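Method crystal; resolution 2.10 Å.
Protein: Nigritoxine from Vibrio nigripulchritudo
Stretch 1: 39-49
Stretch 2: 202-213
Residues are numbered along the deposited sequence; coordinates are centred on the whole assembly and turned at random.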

# COMPACT_ATOMS: atom_id res chain seq x y z
N ASN A 39 -8.38 -35.25 -2.24
CA ASN A 39 -9.52 -34.46 -2.70
C ASN A 39 -9.22 -33.85 -4.07
O ASN A 39 -10.07 -33.82 -4.95
CB ASN A 39 -9.80 -33.31 -1.73
CG ASN A 39 -10.50 -33.75 -0.45
OD1 ASN A 39 -10.64 -32.96 0.47
ND2 ASN A 39 -10.88 -34.99 -0.37
N LEU A 40 -8.01 -33.31 -4.23
CA LEU A 40 -7.59 -32.78 -5.54
C LEU A 40 -7.75 -33.87 -6.62
O LEU A 40 -8.33 -33.62 -7.71
CB LEU A 40 -6.14 -32.30 -5.45
CG LEU A 40 -5.43 -31.57 -6.58
CD1 LEU A 40 -4.14 -30.91 -6.04
CD2 LEU A 40 -5.03 -32.55 -7.68
N TYR A 41 -7.19 -35.05 -6.37
CA TYR A 41 -7.30 -36.12 -7.38
C TYR A 41 -8.76 -36.53 -7.58
O TYR A 41 -9.20 -36.77 -8.72
CB TYR A 41 -6.45 -37.32 -7.00
CG TYR A 41 -5.10 -37.30 -7.73
CD1 TYR A 41 -5.03 -37.54 -9.10
CD2 TYR A 41 -3.91 -37.02 -7.06
CE1 TYR A 41 -3.82 -37.52 -9.78
CE2 TYR A 41 -2.69 -37.00 -7.73
CZ TYR A 41 -2.65 -37.26 -9.10
OH TYR A 41 -1.44 -37.27 -9.78
N GLN A 42 -9.51 -36.57 -6.47
CA GLN A 42 -10.89 -36.97 -6.50
C GLN A 42 -11.69 -36.05 -7.42
O GLN A 42 -12.50 -36.54 -8.22
CB GLN A 42 -11.47 -36.95 -5.10
CG GLN A 42 -12.91 -37.37 -5.00
CD GLN A 42 -13.02 -38.81 -4.59
OE1 GLN A 42 -12.25 -39.66 -5.05
NE2 GLN A 42 -13.97 -39.09 -3.72
N PHE A 43 -11.48 -34.73 -7.30
CA PHE A 43 -12.17 -33.77 -8.17
C PHE A 43 -11.78 -33.89 -9.64
O PHE A 43 -12.63 -33.75 -10.51
CB PHE A 43 -11.95 -32.33 -7.70
CG PHE A 43 -12.76 -31.94 -6.48
CD1 PHE A 43 -14.15 -32.13 -6.45
CD2 PHE A 43 -12.14 -31.32 -5.38
CE1 PHE A 43 -14.91 -31.76 -5.33
CE2 PHE A 43 -12.89 -30.93 -4.27
CZ PHE A 43 -14.28 -31.16 -4.24
N ALA A 44 -10.48 -34.12 -9.91
CA ALA A 44 -10.01 -34.44 -11.26
C ALA A 44 -10.74 -35.66 -11.86
O ALA A 44 -11.19 -35.63 -13.03
CB ALA A 44 -8.50 -34.67 -11.29
N ILE A 45 -10.84 -36.73 -11.08
CA ILE A 45 -11.57 -37.93 -11.50
C ILE A 45 -13.03 -37.59 -11.82
O ILE A 45 -13.54 -37.94 -12.90
CB ILE A 45 -11.52 -39.04 -10.44
CG1 ILE A 45 -10.08 -39.52 -10.25
CG2 ILE A 45 -12.36 -40.25 -10.88
CD1 ILE A 45 -9.89 -40.31 -8.95
N ILE A 46 -13.69 -36.90 -10.89
CA ILE A 46 -15.06 -36.43 -11.10
C ILE A 46 -15.20 -35.67 -12.42
O ILE A 46 -16.12 -35.94 -13.19
CB ILE A 46 -15.57 -35.54 -9.94
CG1 ILE A 46 -15.86 -36.40 -8.70
CG2 ILE A 46 -16.86 -34.84 -10.35
CD1 ILE A 46 -15.85 -35.63 -7.38
N GLU A 47 -14.28 -34.76 -12.70
CA GLU A 47 -14.33 -34.04 -13.96
C GLU A 47 -14.30 -35.00 -15.16
O GLU A 47 -15.06 -34.84 -16.12
CB GLU A 47 -13.25 -32.97 -14.05
CG GLU A 47 -13.16 -32.22 -15.37
CD GLU A 47 -14.43 -31.45 -15.75
OE1 GLU A 47 -15.32 -31.21 -14.90
OE2 GLU A 47 -14.54 -31.07 -16.93
N VAL A 48 -13.42 -36.00 -15.12
CA VAL A 48 -13.25 -36.89 -16.27
C VAL A 48 -14.46 -37.82 -16.41
O VAL A 48 -14.94 -38.04 -17.52
CB VAL A 48 -11.89 -37.63 -16.23
CG1 VAL A 48 -11.78 -38.67 -17.35
CG2 VAL A 48 -10.74 -36.62 -16.32
N LEU A 49 -14.98 -38.32 -15.29
CA LEU A 49 -16.23 -39.06 -15.33
C LEU A 49 -17.38 -38.24 -15.94
O LEU A 49 -18.12 -38.78 -16.74
CB LEU A 49 -16.63 -39.61 -13.96
CG LEU A 49 -15.65 -40.55 -13.26
CD1 LEU A 49 -16.20 -40.92 -11.90
CD2 LEU A 49 -15.37 -41.80 -14.08
N LEU A 202 3.76 -33.54 -14.13
CA LEU A 202 2.76 -34.57 -13.88
C LEU A 202 1.41 -34.05 -13.42
O LEU A 202 0.42 -34.79 -13.40
CB LEU A 202 3.31 -35.61 -12.89
CG LEU A 202 4.42 -36.50 -13.49
CD1 LEU A 202 5.06 -37.35 -12.40
CD2 LEU A 202 3.91 -37.40 -14.58
N LEU A 203 1.37 -32.77 -13.06
CA LEU A 203 0.14 -32.14 -12.59
C LEU A 203 -0.41 -31.09 -13.57
O LEU A 203 -1.48 -30.54 -13.37
CB LEU A 203 0.36 -31.52 -11.19
CG LEU A 203 0.54 -32.46 -9.99
CD1 LEU A 203 0.89 -31.67 -8.73
CD2 LEU A 203 -0.71 -33.27 -9.73
N LEU A 204 0.34 -30.78 -14.62
CA LEU A 204 -0.02 -29.70 -15.56
C LEU A 204 -1.50 -29.71 -15.95
O LEU A 204 -2.21 -28.71 -15.81
CB LEU A 204 0.85 -29.80 -16.83
CG LEU A 204 0.52 -28.87 -18.01
CD1 LEU A 204 0.71 -27.42 -17.58
CD2 LEU A 204 1.36 -29.18 -19.26
N ASP A 205 -1.99 -30.85 -16.44
CA ASP A 205 -3.37 -30.93 -16.88
C ASP A 205 -4.32 -31.50 -15.82
O ASP A 205 -5.51 -31.35 -15.95
CB ASP A 205 -3.48 -31.72 -18.18
CG ASP A 205 -3.19 -30.85 -19.41
OD1 ASP A 205 -4.15 -30.26 -19.93
OD2 ASP A 205 -2.02 -30.78 -19.86
N VAL A 206 -3.77 -32.13 -14.78
CA VAL A 206 -4.58 -32.63 -13.65
C VAL A 206 -5.22 -31.47 -12.89
O VAL A 206 -6.40 -31.53 -12.51
CB VAL A 206 -3.74 -33.48 -12.65
CG1 VAL A 206 -4.60 -33.91 -11.46
CG2 VAL A 206 -3.15 -34.72 -13.33
N LEU A 207 -4.45 -30.43 -12.65
CA LEU A 207 -4.91 -29.32 -11.80
C LEU A 207 -6.15 -28.60 -12.34
O LEU A 207 -7.13 -28.45 -11.60
CB LEU A 207 -3.76 -28.34 -11.55
CG LEU A 207 -2.66 -28.90 -10.65
CD1 LEU A 207 -1.37 -28.04 -10.69
CD2 LEU A 207 -3.23 -29.03 -9.24
N PRO A 208 -6.14 -28.16 -13.63
CA PRO A 208 -7.35 -27.55 -14.19
C PRO A 208 -8.55 -28.49 -14.21
O PRO A 208 -9.68 -28.05 -14.04
CB PRO A 208 -6.94 -27.20 -15.65
CG PRO A 208 -5.68 -27.94 -15.93
CD PRO A 208 -5.02 -28.14 -14.59
N ARG A 209 -8.33 -29.79 -14.41
CA ARG A 209 -9.44 -30.74 -14.29
C ARG A 209 -9.93 -30.85 -12.87
O ARG A 209 -11.13 -30.97 -12.63
CB ARG A 209 -9.09 -32.13 -14.83
CG ARG A 209 -8.74 -32.09 -16.31
CD ARG A 209 -8.65 -33.47 -16.94
NE ARG A 209 -8.66 -33.30 -18.38
CZ ARG A 209 -7.65 -33.58 -19.18
NH1 ARG A 209 -6.50 -34.09 -18.71
NH2 ARG A 209 -7.80 -33.35 -20.47
N SER A 210 -8.99 -30.83 -11.93
CA SER A 210 -9.37 -30.87 -10.52
C SER A 210 -10.22 -29.61 -10.22
O SER A 210 -11.30 -29.72 -9.67
CB SER A 210 -8.13 -30.96 -9.62
OG SER A 210 -8.51 -31.06 -8.25
N ALA A 211 -9.75 -28.45 -10.65
CA ALA A 211 -10.45 -27.19 -10.41
C ALA A 211 -11.86 -27.26 -11.02
O ALA A 211 -12.85 -26.80 -10.41
CB ALA A 211 -9.67 -26.03 -11.00
N LYS A 212 -11.96 -27.85 -12.21
CA LYS A 212 -13.26 -27.96 -12.86
C LYS A 212 -14.17 -28.89 -12.09
O LYS A 212 -15.35 -28.62 -11.93
CB LYS A 212 -13.12 -28.47 -14.28
CG LYS A 212 -13.10 -27.37 -15.32
CD LYS A 212 -12.89 -27.92 -16.73
CE LYS A 212 -11.43 -28.31 -16.98
NZ LYS A 212 -11.21 -28.61 -18.43
N GLY A 213 -13.62 -30.01 -11.61
CA GLY A 213 -14.39 -30.95 -10.80
C GLY A 213 -14.91 -30.25 -9.56
O GLY A 213 -16.07 -30.41 -9.19

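Two helices that cross almost at right angles can pack backbone against backbone where small residues meet, and the contact between helix 39-49 and helix 206-213 of nigritoxine is such a case. The axes approach to 6.7 Å at a crossing angle of 79°, and the CA atoms of Ala44 and Ser210 lie only 3.7 Å apart. Gly213 makes the closeness possible further along: its CA sits 3.3 Å from Phe43 O in a nearly straight CA-H...O contact, and a CB modelled on it would fall 1.8 Å from that same oxygen, a plain clash.

The one hydrogen bond across the crossing runs from Ser210 OG to Leu40 O, at 2.6 Å. Leu40 O also accepts the helical bond from Ala44 N (3.1 Å), so the serine adds a second donor to a carbonyl already in use.

Apolar side chains fill the space toward the start of the second helix. Leu40 CD1 meets Leu207 CD2 at 3.8 Å, while Val206 CG1 lies 4.0 Å from both Leu40 CD2 and Ala44 CB and 4.1 Å from Tyr41 CE1. At the other end, Glu47 CB packs 3.2 Å from Arg209 O. Glu47 OE2 lies 3.6 Å from Lys212 CD, but 4.4 Å from Lys212 NZ, so the opposite charges are near each other yet beyond a salt bridge.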